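Local atomic coordinates of flavodoxin (PDB entry 4J8P), a protein that binds flavin mononucleotide in a flavodoxin-type fold and probably works as a redox protein that carries electrons through this cofactor. Residues 8-13 with 25-30; 35-40 with 68-73; 81-86 with 105-110; 87-92 with 124-129. All blocks are in the same frame, centred on the assembly; numbering follows the deposited sequence.

In the fold
The four contacts all reach one parallel five-stranded sheet, as expected for a flavodoxin-like alpha/beta fold. Interaction 1 sets helix 18-30 against strand 7-12, and interaction 2 follows in series where the chain leaves strand 33-36; their centres are about 17 Å apart. Interactions 3 and 4 share strand 80-88, centres about 18 Å apart, and cross along the chain because their segments alternate. Interactions 1 and 3 are the closest pair, about 12 Å between centres, joined through neighbouring strands 7-12 and 80-88 by probable backbone bonds such as Leu9 O to Tyr84 N. Interaction 4 holds five residues of the FMN pocket, so strand 80-88 leads from interaction 3 into the loop that binds the cofactor.

Interaction 1 of 4, residues 8-13 with 25-30; sequences TLVAYF and LVAEAV
Val10 CG2 is the hub of this contact, lying 3.7 Å from Ala27 CA, 3.8 Å from Val30 CG2 and 3.9 Å from Val26 CG1. One strand methyl therefore meets three residues within a single turn or so of helix 18-30. The second methyl, CG1, is anti to the backbone N (chi1 175°) and comes within 4.1 Å of Val26 CG1, so both branches are engaged. A second apolar touch joins Thr8 CG2 to Val30 CG2 at 3.7 Å, the two side chains crossing at about a right angle. In Val30, with CG1 anti to the carbonyl carbon (chi1 -57°), CG2 falls between the backbone N and the carbonyl carbon, where it touches Thr8 and Val10 alike. An alanine in place of Val10 would lack both methyls and would probably open a gap against Val26 and Val30, with the CB contact to Ala27 remaining.

Further out, the backbone geometry agrees with this. Strand and helix segments run almost exactly antiparallel (176°), their axes 8.6 Å apart, and the CA atoms of Val10 and the small Ala27 come to 5.6 Å. No hydrogen bond spans the contact. It packs the helix of the beta-alpha-beta unit formed by strand 7-12, helix 18-30 and strand 33-36 against the first of its strands. Val10 is bonded through its backbone to Thr33 and Tyr35, Tyr84 of strand 80-88 touches Thr8 and Val30, and Ile157 of helix 150-158 packs on Val30.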
# COMPACT_ATOMS: atom_id res chain seq x y z
N THR A 8 -13.05 2.47 8.84
CA THR A 8 -12.00 1.74 8.12
C THR A 8 -11.59 2.52 6.89
O THR A 8 -12.43 3.04 6.15
CB THR A 8 -12.46 0.30 7.77
OG1 THR A 8 -12.74 -0.41 8.98
CG2 THR A 8 -11.42 -0.47 6.93
N LEU A 9 -10.26 2.63 6.70
CA LEU A 9 -9.69 3.30 5.54
C LEU A 9 -9.05 2.26 4.66
O LEU A 9 -8.35 1.40 5.19
CB LEU A 9 -8.62 4.33 6.00
CG LEU A 9 -7.93 5.13 4.86
CD1 LEU A 9 -8.95 6.03 4.14
CD2 LEU A 9 -6.77 5.99 5.41
N VAL A 10 -9.27 2.31 3.32
CA VAL A 10 -8.53 1.42 2.41
C VAL A 10 -7.70 2.36 1.56
O VAL A 10 -8.23 3.01 0.66
CB VAL A 10 -9.43 0.48 1.57
CG1 VAL A 10 -8.63 -0.32 0.55
CG2 VAL A 10 -10.22 -0.44 2.49
N ALA A 11 -6.41 2.50 1.93
CA ALA A 11 -5.46 3.35 1.22
C ALA A 11 -4.66 2.50 0.26
O ALA A 11 -4.34 1.35 0.58
CB ALA A 11 -4.54 4.02 2.23
N TYR A 12 -4.37 3.02 -0.93
CA TYR A 12 -3.60 2.20 -1.87
C TYR A 12 -2.78 3.06 -2.79
O TYR A 12 -3.19 4.18 -3.12
CB TYR A 12 -4.54 1.30 -2.72
CG TYR A 12 -5.28 2.08 -3.76
CD1 TYR A 12 -6.44 2.78 -3.44
CD2 TYR A 12 -4.78 2.20 -5.06
CE1 TYR A 12 -7.07 3.59 -4.38
CE2 TYR A 12 -5.40 3.01 -6.00
CZ TYR A 12 -6.56 3.68 -5.66
OH TYR A 12 -7.24 4.45 -6.56
N PHE A 13 -1.67 2.47 -3.26
CA PHE A 13 -0.88 3.07 -4.34
C PHE A 13 -0.99 2.13 -5.56
O PHE A 13 -0.88 0.90 -5.41
CB PHE A 13 0.59 3.28 -3.92
CG PHE A 13 1.52 3.55 -5.07
CD1 PHE A 13 1.46 4.74 -5.79
CD2 PHE A 13 2.49 2.61 -5.42
CE1 PHE A 13 2.31 4.97 -6.88
CE2 PHE A 13 3.37 2.85 -6.49
CZ PHE A 13 3.28 4.03 -7.20
N LEU A 25 -12.20 -3.57 -4.51
CA LEU A 25 -12.87 -4.74 -4.00
C LEU A 25 -12.74 -4.84 -2.47
O LEU A 25 -13.72 -5.18 -1.79
CB LEU A 25 -12.31 -6.00 -4.67
CG LEU A 25 -12.66 -6.11 -6.15
CD1 LEU A 25 -11.84 -7.19 -6.80
CD2 LEU A 25 -14.19 -6.38 -6.33
N VAL A 26 -11.54 -4.53 -1.92
CA VAL A 26 -11.34 -4.54 -0.47
C VAL A 26 -12.23 -3.49 0.21
O VAL A 26 -12.92 -3.82 1.18
CB VAL A 26 -9.85 -4.33 -0.10
CG1 VAL A 26 -9.65 -4.19 1.41
CG2 VAL A 26 -9.00 -5.46 -0.67
N ALA A 27 -12.24 -2.23 -0.30
CA ALA A 27 -13.08 -1.16 0.29
C ALA A 27 -14.55 -1.56 0.31
O ALA A 27 -15.24 -1.31 1.31
CB ALA A 27 -12.89 0.14 -0.50
N GLU A 28 -15.03 -2.24 -0.75
CA GLU A 28 -16.42 -2.68 -0.81
C GLU A 28 -16.69 -3.74 0.26
O GLU A 28 -17.70 -3.64 0.99
CB GLU A 28 -16.75 -3.22 -2.21
CG GLU A 28 -16.84 -2.12 -3.26
CD GLU A 28 -18.13 -1.31 -3.31
OE1 GLU A 28 -18.45 -0.62 -2.32
OE2 GLU A 28 -18.77 -1.32 -4.38
N ALA A 29 -15.77 -4.73 0.38
CA ALA A 29 -15.91 -5.85 1.31
C ALA A 29 -15.88 -5.42 2.79
O ALA A 29 -16.59 -6.04 3.59
CB ALA A 29 -14.83 -6.88 1.04
N VAL A 30 -15.12 -4.36 3.14
CA VAL A 30 -15.02 -3.88 4.53
C VAL A 30 -15.84 -2.60 4.81
O VAL A 30 -15.77 -2.10 5.93
CB VAL A 30 -13.52 -3.65 4.94
CG1 VAL A 30 -12.69 -4.91 4.78
CG2 VAL A 30 -12.90 -2.47 4.17

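Interaction 2 of 4, residues 35-40 with 68-73; sequences YEIQPA and PALYSK. With SO4 (sulfate ion), chain K.
Gln38 O receives Tyr71 N at 2.7 Å, and Ala40 N is bonded to Ala69 O at 2.9 Å, nearly straight (169° at the hydrogen). These two bonds enclose a single bridge between Pro39 and Leu70. Packing is tight here: Gln38 O also lies 3.3 Å from Leu70 CA, so the same oxygen meets Tyr71 through a hydrogen bond and Leu70 through a weaker CA-H...O contact. Gln38 CB and Tyr71 CB stand 3.7 Å apart, and Ile37 CG2 meets Leu70 CD2 at 4.0 Å.

The solvent side, with Ala40, Ala69 and Tyr71 exposed, is looser. The Gln38 chain bends at chi2 (-83°), and its NE2 makes a weak bond to Glu36 OE1. Tyr35 meets a sulfate, probably from the crystallisation liquor, and not the 68-73 segment: its OH donates to sulfate O4 at 2.6 Å, that oxygen lying in the ring plane at its edge. A phenylalanine in place of Tyr35 would probably leave the sulfate without this donor.

Strand 7-12 lies alongside, its Tyr12 bonded through the backbone to Tyr35 and Ile37. Helix 96-102 covers the apolar side, with Ile98 and Phe101 against Ile37 and Ile97 against Pro39.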
# COMPACT_ATOMS: atom_id res chain seq x y z
N TYR A 35 -9.28 5.35 -0.64
CA TYR A 35 -8.35 6.47 -0.63
C TYR A 35 -7.11 6.16 -1.46
O TYR A 35 -6.45 5.17 -1.18
CB TYR A 35 -7.93 6.79 0.82
CG TYR A 35 -6.87 7.87 0.90
CD1 TYR A 35 -7.22 9.21 0.80
CD2 TYR A 35 -5.52 7.55 0.96
CE1 TYR A 35 -6.25 10.21 0.77
CE2 TYR A 35 -4.54 8.54 0.92
CZ TYR A 35 -4.91 9.87 0.83
OH TYR A 35 -3.96 10.85 0.79
N GLU A 36 -6.76 7.04 -2.41
CA GLU A 36 -5.57 6.79 -3.20
C GLU A 36 -4.37 7.56 -2.66
O GLU A 36 -4.44 8.78 -2.48
CB GLU A 36 -5.83 7.17 -4.67
CG GLU A 36 -4.65 6.85 -5.58
CD GLU A 36 -4.88 7.11 -7.05
OE1 GLU A 36 -5.84 7.84 -7.41
OE2 GLU A 36 -4.04 6.65 -7.85
N ILE A 37 -3.24 6.85 -2.48
CA ILE A 37 -1.95 7.41 -2.13
C ILE A 37 -1.39 7.93 -3.40
O ILE A 37 -1.11 7.16 -4.35
CB ILE A 37 -1.03 6.35 -1.48
CG1 ILE A 37 -1.66 5.79 -0.21
CG2 ILE A 37 0.39 6.96 -1.23
CD1 ILE A 37 -0.95 4.51 0.29
N GLN A 38 -1.30 9.26 -3.47
CA GLN A 38 -0.95 10.00 -4.68
C GLN A 38 0.48 10.52 -4.69
O GLN A 38 0.80 11.37 -3.86
CB GLN A 38 -1.89 11.22 -4.78
CG GLN A 38 -3.39 10.92 -4.73
CD GLN A 38 -3.94 10.51 -6.08
OE1 GLN A 38 -3.31 10.63 -7.13
NE2 GLN A 38 -5.18 10.08 -6.07
N PRO A 39 1.30 10.13 -5.67
CA PRO A 39 2.63 10.75 -5.80
C PRO A 39 2.52 12.20 -6.31
O PRO A 39 1.65 12.49 -7.15
CB PRO A 39 3.33 9.90 -6.88
CG PRO A 39 2.33 8.91 -7.35
CD PRO A 39 1.01 9.18 -6.76
N ALA A 40 3.46 13.08 -5.91
CA ALA A 40 3.54 14.44 -6.46
C ALA A 40 3.84 14.34 -7.97
O ALA A 40 3.32 15.12 -8.76
CB ALA A 40 4.62 15.24 -5.76
N PRO A 68 9.49 9.31 -1.97
CA PRO A 68 8.81 10.11 -3.01
C PRO A 68 7.74 10.99 -2.38
O PRO A 68 6.95 10.52 -1.55
CB PRO A 68 8.17 9.04 -3.92
CG PRO A 68 9.10 7.86 -3.76
CD PRO A 68 9.45 7.86 -2.29
N ALA A 69 7.73 12.27 -2.76
CA ALA A 69 6.76 13.19 -2.16
C ALA A 69 5.32 12.84 -2.55
O ALA A 69 5.07 12.33 -3.66
CB ALA A 69 7.08 14.62 -2.56
N LEU A 70 4.38 13.15 -1.64
CA LEU A 70 2.95 12.96 -1.92
C LEU A 70 2.38 14.20 -2.63
O LEU A 70 2.84 15.33 -2.39
CB LEU A 70 2.17 12.75 -0.62
CG LEU A 70 2.62 11.59 0.26
CD1 LEU A 70 1.80 11.55 1.56
CD2 LEU A 70 2.51 10.29 -0.49
N TYR A 71 1.29 14.03 -3.41
CA TYR A 71 0.66 15.12 -4.14
C TYR A 71 0.06 16.18 -3.20
O TYR A 71 0.14 17.38 -3.50
CB TYR A 71 -0.42 14.56 -5.08
CG TYR A 71 -1.02 15.52 -6.08
CD1 TYR A 71 -0.29 15.98 -7.17
CD2 TYR A 71 -2.34 15.96 -5.95
CE1 TYR A 71 -0.84 16.86 -8.10
CE2 TYR A 71 -2.90 16.85 -6.87
CZ TYR A 71 -2.15 17.29 -7.94
OH TYR A 71 -2.69 18.14 -8.88
N SER A 72 -0.50 15.72 -2.06
CA SER A 72 -1.11 16.62 -1.08
C SER A 72 -0.79 16.16 0.32
O SER A 72 -0.48 14.98 0.54
CB SER A 72 -2.63 16.66 -1.26
OG SER A 72 -3.00 17.17 -2.53
N LYS A 73 -0.86 17.11 1.30
CA LYS A 73 -0.62 16.71 2.66
C LYS A 73 -1.75 15.77 3.07
O LYS A 73 -2.86 15.86 2.51
CB LYS A 73 -0.45 17.91 3.62
CG LYS A 73 -1.65 18.32 4.46
CD LYS A 73 -1.45 19.69 5.18
CE LYS A 73 -0.83 20.72 4.27
NZ LYS A 73 -1.03 22.08 4.80
S SO4 K . -5.86 13.58 -0.76
O1 SO4 K . -5.97 15.04 -0.64
O2 SO4 K . -7.17 13.00 -1.11
O3 SO4 K . -4.92 13.20 -1.80
O4 SO4 K . -5.31 13.09 0.52

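Interaction 3 of 4, residues 81-86 with 105-110; sequences DTIYIG and GDFAGK
Asp81 O and Lys110 CA approach to 3.3 Å in a CA-H...O contact (130° at the hydrogen), where the start of strand 80-88 passes the end of a type II turn running from Phe107 to Lys110. The loop between helix 96-102 and strand 111-117 here folds back on strand 80-88 of the parallel flavodoxin-like sheet. Gly109 takes a positive phi in that turn, which favours glycine. Overlapping the start of the turn, Asp106 OD1 accepts from Ala108 N at 3.1 Å, forming an Asx turn.

Among the side chains, Ile83 CD1 is the meeting point. It lies 3.6 Å from Lys110 CD and 3.7 Å from Phe107 CE2, so a single methyl touches both an aliphatic chain and an aromatic ring. The Ile83 side chain crosses that of Phe107 at about a right angle and that of Lys110 obliquely. Further along the strand, Ile85 CD1 makes a longer contact with the same ring atom, Phe107 CE2, at 4.3 Å. Helix 96-102 adds to this apolar cluster: Phe101 meets the Phe107 ring with planes at about 70° and also touches Ile85.

No conventional hydrogen bond links the two segments, so cohesion rests on apolar contact. Lys110 is buried yet divides its roles: its CD packs on Ile83 CD1, while its chain bends at chi4 (-56°) and NZ bonds to Tyr80 O and Leu77 O. Two carbonyl acceptors would probably help to offset the cost of placing this ammonium group in the interior.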
# COMPACT_ATOMS: atom_id res chain seq x y z
N ASP A 81 -9.92 3.32 12.95
CA ASP A 81 -9.25 2.42 13.87
C ASP A 81 -8.57 1.30 13.06
O ASP A 81 -7.77 0.55 13.62
CB ASP A 81 -10.19 1.85 14.96
CG ASP A 81 -11.24 0.83 14.55
OD1 ASP A 81 -11.24 0.40 13.38
OD2 ASP A 81 -12.08 0.46 15.42
N THR A 82 -8.90 1.19 11.75
CA THR A 82 -8.37 0.14 10.87
C THR A 82 -7.98 0.75 9.56
O THR A 82 -8.79 1.45 8.95
CB THR A 82 -9.42 -0.98 10.65
OG1 THR A 82 -9.83 -1.50 11.91
CG2 THR A 82 -8.85 -2.16 9.83
N ILE A 83 -6.75 0.48 9.11
CA ILE A 83 -6.27 1.01 7.84
C ILE A 83 -5.66 -0.10 7.02
O ILE A 83 -4.68 -0.72 7.46
CB ILE A 83 -5.25 2.17 8.03
CG1 ILE A 83 -5.89 3.32 8.88
CG2 ILE A 83 -4.75 2.66 6.62
CD1 ILE A 83 -4.99 4.49 9.13
N TYR A 84 -6.23 -0.34 5.85
CA TYR A 84 -5.61 -1.28 4.89
C TYR A 84 -4.68 -0.46 4.00
O TYR A 84 -5.04 0.67 3.64
CB TYR A 84 -6.67 -1.94 4.02
CG TYR A 84 -7.53 -2.93 4.74
CD1 TYR A 84 -8.58 -2.51 5.55
CD2 TYR A 84 -7.33 -4.31 4.58
CE1 TYR A 84 -9.38 -3.43 6.23
CE2 TYR A 84 -8.14 -5.24 5.23
CZ TYR A 84 -9.16 -4.79 6.05
OH TYR A 84 -9.96 -5.69 6.72
N ILE A 85 -3.47 -0.98 3.68
CA ILE A 85 -2.53 -0.25 2.81
C ILE A 85 -2.17 -1.18 1.69
O ILE A 85 -1.57 -2.23 1.94
CB ILE A 85 -1.27 0.23 3.58
CG1 ILE A 85 -1.69 1.15 4.75
CG2 ILE A 85 -0.32 0.97 2.59
CD1 ILE A 85 -0.48 1.67 5.54
N GLY A 86 -2.56 -0.83 0.47
CA GLY A 86 -2.30 -1.69 -0.68
C GLY A 86 -1.25 -1.14 -1.60
O GLY A 86 -1.13 0.07 -1.77
N GLY A 105 1.54 10.49 8.57
CA GLY A 105 0.35 10.47 9.42
C GLY A 105 0.61 9.76 10.73
O GLY A 105 1.68 9.15 10.90
N ASP A 106 -0.36 9.85 11.65
CA ASP A 106 -0.28 9.22 12.97
C ASP A 106 -1.07 7.92 12.94
O ASP A 106 -2.30 7.95 12.90
CB ASP A 106 -0.82 10.18 14.07
CG ASP A 106 -0.74 9.65 15.50
OD1 ASP A 106 -0.23 8.52 15.69
OD2 ASP A 106 -1.13 10.39 16.42
N PHE A 107 -0.36 6.79 12.88
CA PHE A 107 -0.97 5.45 12.79
C PHE A 107 -1.10 4.77 14.19
O PHE A 107 -1.50 3.60 14.26
CB PHE A 107 -0.17 4.58 11.80
CG PHE A 107 -0.33 5.06 10.37
CD1 PHE A 107 0.41 6.15 9.90
CD2 PHE A 107 -1.26 4.48 9.52
CE1 PHE A 107 0.20 6.64 8.60
CE2 PHE A 107 -1.41 4.93 8.21
CZ PHE A 107 -0.70 6.02 7.76
N ALA A 108 -0.89 5.52 15.30
CA ALA A 108 -1.03 4.97 16.66
C ALA A 108 -2.46 4.61 16.99
O ALA A 108 -3.39 5.32 16.61
CB ALA A 108 -0.50 5.97 17.69
N GLY A 109 -2.63 3.49 17.69
CA GLY A 109 -3.94 3.00 18.10
C GLY A 109 -4.78 2.44 16.96
O GLY A 109 -6.02 2.43 17.05
N LYS A 110 -4.11 2.04 15.86
CA LYS A 110 -4.79 1.52 14.69
C LYS A 110 -4.23 0.20 14.23
O LYS A 110 -3.02 -0.03 14.30
CB LYS A 110 -4.69 2.53 13.52
CG LYS A 110 -5.14 3.94 13.91
CD LYS A 110 -5.13 4.87 12.73
CE LYS A 110 -5.20 6.32 13.15
NZ LYS A 110 -6.39 6.64 14.00

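Interaction 4 of 4, residues 87-92 with 124-129; sequences FPIWWN and SNAEKE. With FMN (flavin mononucleotide), chain B.
Asn92 and Asn125 cross at about a right angle where the flavin-binding loop of this flavodoxin-like fold meets helix 124-133. Asn125 ND2 donates to Asn92 O at 2.8 Å in an almost straight bond (176° at the hydrogen). The acceptor lies in the amide plane of Asn125, whereas the donor stands above the carbonyl plane of Asn92. The two side-chain amides are turned only 23° from one another, though Asn92 was modelled in two conformers and this describes one of them. The rest of the contact is apolar: Ala126 CB meets Ile89 CD1 at 3.7 Å and Phe87 CE2 at 4.0 Å. Ile89 reaches the alanine with its CD1, while CG2 of the same side chain lies near FMN C4.

The loop thus has two sides, one for the helix and one for the cofactor. Trp90 and Trp91 each have flavin atoms over one ring face, offset toward the rim, C7M for Trp90 and C6 for Trp91. Within this loop, the backbone supplies the hydrogen bonds to FMN: Ile89 O accepts from FMN O2', Trp91 N donates to N5 at 2.8 Å, and Asn92 N donates to O4 at 2.9 Å. Asn92 therefore couples flavin to helix, its N bonded to flavin O4 and its O to Asn125 ND2. In the modelled conformer, a water 2.8 Å from Asn92 OD1 is also hydrogen-bonded to Ala126 N at 2.9 Å.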
# COMPACT_ATOMS: atom_id res chain seq x y z
N PHE A 87 -0.51 -2.04 -2.24
CA PHE A 87 0.53 -1.61 -3.18
C PHE A 87 0.95 -2.71 -4.11
O PHE A 87 0.82 -3.88 -3.77
CB PHE A 87 1.80 -1.16 -2.40
CG PHE A 87 2.18 -2.09 -1.26
CD1 PHE A 87 1.67 -1.89 0.02
CD2 PHE A 87 3.06 -3.16 -1.48
CE1 PHE A 87 1.98 -2.77 1.07
CE2 PHE A 87 3.36 -4.06 -0.44
CZ PHE A 87 2.84 -3.84 0.84
N PRO A 88 1.53 -2.36 -5.27
CA PRO A 88 2.20 -3.40 -6.07
C PRO A 88 3.52 -3.80 -5.41
O PRO A 88 4.13 -2.97 -4.75
CB PRO A 88 2.51 -2.69 -7.38
CG PRO A 88 2.68 -1.21 -7.00
CD PRO A 88 1.71 -0.99 -5.83
N ILE A 89 3.97 -5.04 -5.62
CA ILE A 89 5.29 -5.40 -5.12
C ILE A 89 6.32 -4.89 -6.13
O ILE A 89 6.22 -5.23 -7.31
CB ILE A 89 5.40 -6.93 -4.98
CG1 ILE A 89 4.44 -7.48 -3.92
CG2 ILE A 89 6.86 -7.37 -4.70
CD1 ILE A 89 4.64 -7.01 -2.54
N TRP A 90 7.31 -4.11 -5.66
CA TRP A 90 8.41 -3.65 -6.49
C TRP A 90 9.69 -4.23 -5.91
O TRP A 90 10.07 -3.90 -4.77
CB TRP A 90 8.47 -2.13 -6.54
CG TRP A 90 7.42 -1.47 -7.40
CD1 TRP A 90 6.37 -2.06 -8.07
CD2 TRP A 90 7.34 -0.07 -7.68
NE1 TRP A 90 5.65 -1.10 -8.76
CE2 TRP A 90 6.23 0.13 -8.53
CE3 TRP A 90 8.10 1.04 -7.27
CZ2 TRP A 90 5.83 1.41 -8.94
CZ3 TRP A 90 7.73 2.30 -7.71
CH2 TRP A 90 6.62 2.47 -8.55
N TRP A 91 10.36 -5.09 -6.69
CA TRP A 91 11.59 -5.70 -6.20
C TRP A 91 11.44 -6.27 -4.77
O TRP A 91 12.28 -6.03 -3.88
CB TRP A 91 12.80 -4.74 -6.31
CG TRP A 91 13.08 -4.33 -7.73
CD1 TRP A 91 12.83 -3.11 -8.29
CD2 TRP A 91 13.54 -5.18 -8.80
NE1 TRP A 91 13.20 -3.11 -9.62
CE2 TRP A 91 13.61 -4.37 -9.96
CE3 TRP A 91 13.91 -6.54 -8.87
CZ2 TRP A 91 14.06 -4.88 -11.19
CZ3 TRP A 91 14.37 -7.03 -10.09
CH2 TRP A 91 14.40 -6.21 -11.23
N ASN A 92 10.34 -7.05 -4.57
CA ASN A 92 10.11 -7.77 -3.31
C ASN A 92 9.85 -6.82 -2.13
O ASN A 92 9.94 -7.26 -0.96
CB ASN A 92 11.32 -8.68 -3.00
CG ASN A 92 11.01 -9.83 -2.08
OD1 ASN A 92 9.86 -10.25 -1.93
ND2 ASN A 92 12.02 -10.35 -1.43
N SER A 124 5.49 -11.65 1.60
CA SER A 124 6.22 -11.88 2.83
C SER A 124 7.33 -10.88 3.10
O SER A 124 7.35 -10.30 4.19
CB SER A 124 6.79 -13.29 2.86
OG SER A 124 5.69 -14.17 2.74
N ASN A 125 8.26 -10.68 2.15
CA ASN A 125 9.35 -9.76 2.44
C ASN A 125 8.87 -8.32 2.59
O ASN A 125 9.33 -7.59 3.50
CB ASN A 125 10.41 -9.86 1.37
CG ASN A 125 11.65 -9.09 1.71
OD1 ASN A 125 12.41 -9.50 2.59
ND2 ASN A 125 11.85 -7.96 1.03
N ALA A 126 7.99 -7.88 1.70
CA ALA A 126 7.50 -6.50 1.74
C ALA A 126 6.83 -6.22 3.08
O ALA A 126 7.10 -5.22 3.75
CB ALA A 126 6.51 -6.28 0.61
N GLU A 127 5.98 -7.16 3.49
CA GLU A 127 5.30 -7.04 4.77
C GLU A 127 6.32 -7.05 5.94
O GLU A 127 6.20 -6.26 6.90
CB GLU A 127 4.35 -8.24 4.88
CG GLU A 127 3.77 -8.44 6.24
CD GLU A 127 2.75 -9.56 6.26
OE1 GLU A 127 3.05 -10.70 5.81
OE2 GLU A 127 1.66 -9.31 6.81
N LYS A 128 7.28 -8.00 5.93
CA LYS A 128 8.24 -8.06 7.04
C LYS A 128 9.06 -6.77 7.15
O LYS A 128 9.31 -6.28 8.25
CB LYS A 128 9.17 -9.26 6.84
CG LYS A 128 9.98 -9.60 8.11
CD LYS A 128 9.10 -9.96 9.37
CE LYS A 128 8.05 -11.02 9.13
NZ LYS A 128 7.09 -11.14 10.30
N GLU A 129 9.49 -6.21 6.00
CA GLU A 129 10.25 -4.96 6.06
C GLU A 129 9.39 -3.83 6.64
O GLU A 129 9.90 -3.04 7.43
CB GLU A 129 10.78 -4.58 4.67
CG GLU A 129 11.94 -5.47 4.26
CD GLU A 129 13.30 -5.00 4.74
OE1 GLU A 129 13.39 -3.93 5.39
OE2 GLU A 129 14.30 -5.68 4.41
N1 FMN B . 6.30 -8.33 -9.46
C2 FMN B . 6.81 -9.36 -8.71
O2 FMN B . 6.30 -10.48 -8.70
N3 FMN B . 8.01 -9.18 -8.00
C4 FMN B . 8.78 -8.03 -8.01
O4 FMN B . 9.78 -7.96 -7.29
C4A FMN B . 8.27 -6.97 -8.87
N5 FMN B . 9.02 -5.89 -9.04
C5A FMN B . 8.52 -4.88 -9.86
C6 FMN B . 9.27 -3.70 -9.99
C7 FMN B . 8.80 -2.62 -10.72
C7M FMN B . 9.58 -1.33 -10.71
C8 FMN B . 7.55 -2.71 -11.36
C8M FMN B . 6.95 -1.55 -12.10
C9 FMN B . 6.81 -3.89 -11.25
C9A FMN B . 7.27 -4.98 -10.50
N10 FMN B . 6.52 -6.18 -10.33
C10 FMN B . 6.99 -7.19 -9.54
C1' FMN B . 5.20 -6.29 -10.99
C2' FMN B . 4.07 -5.62 -10.19
O2' FMN B . 4.13 -5.94 -8.80
C3' FMN B . 2.68 -6.00 -10.70
O3' FMN B . 2.64 -5.88 -12.13
C4' FMN B . 1.58 -5.17 -10.03
O4' FMN B . 0.36 -5.90 -10.12
C5' FMN B . 1.43 -3.82 -10.70
O5' FMN B . 0.44 -3.12 -9.93
P FMN B . -0.14 -1.71 -10.28
O1P FMN B . 0.88 -0.63 -10.31
O2P FMN B . -1.19 -1.50 -9.21
O3P FMN B . -0.86 -1.84 -11.62
O HOH W 1 8.57 -12.14 -0.31
O HOH W 2 7.50 -9.16 -0.84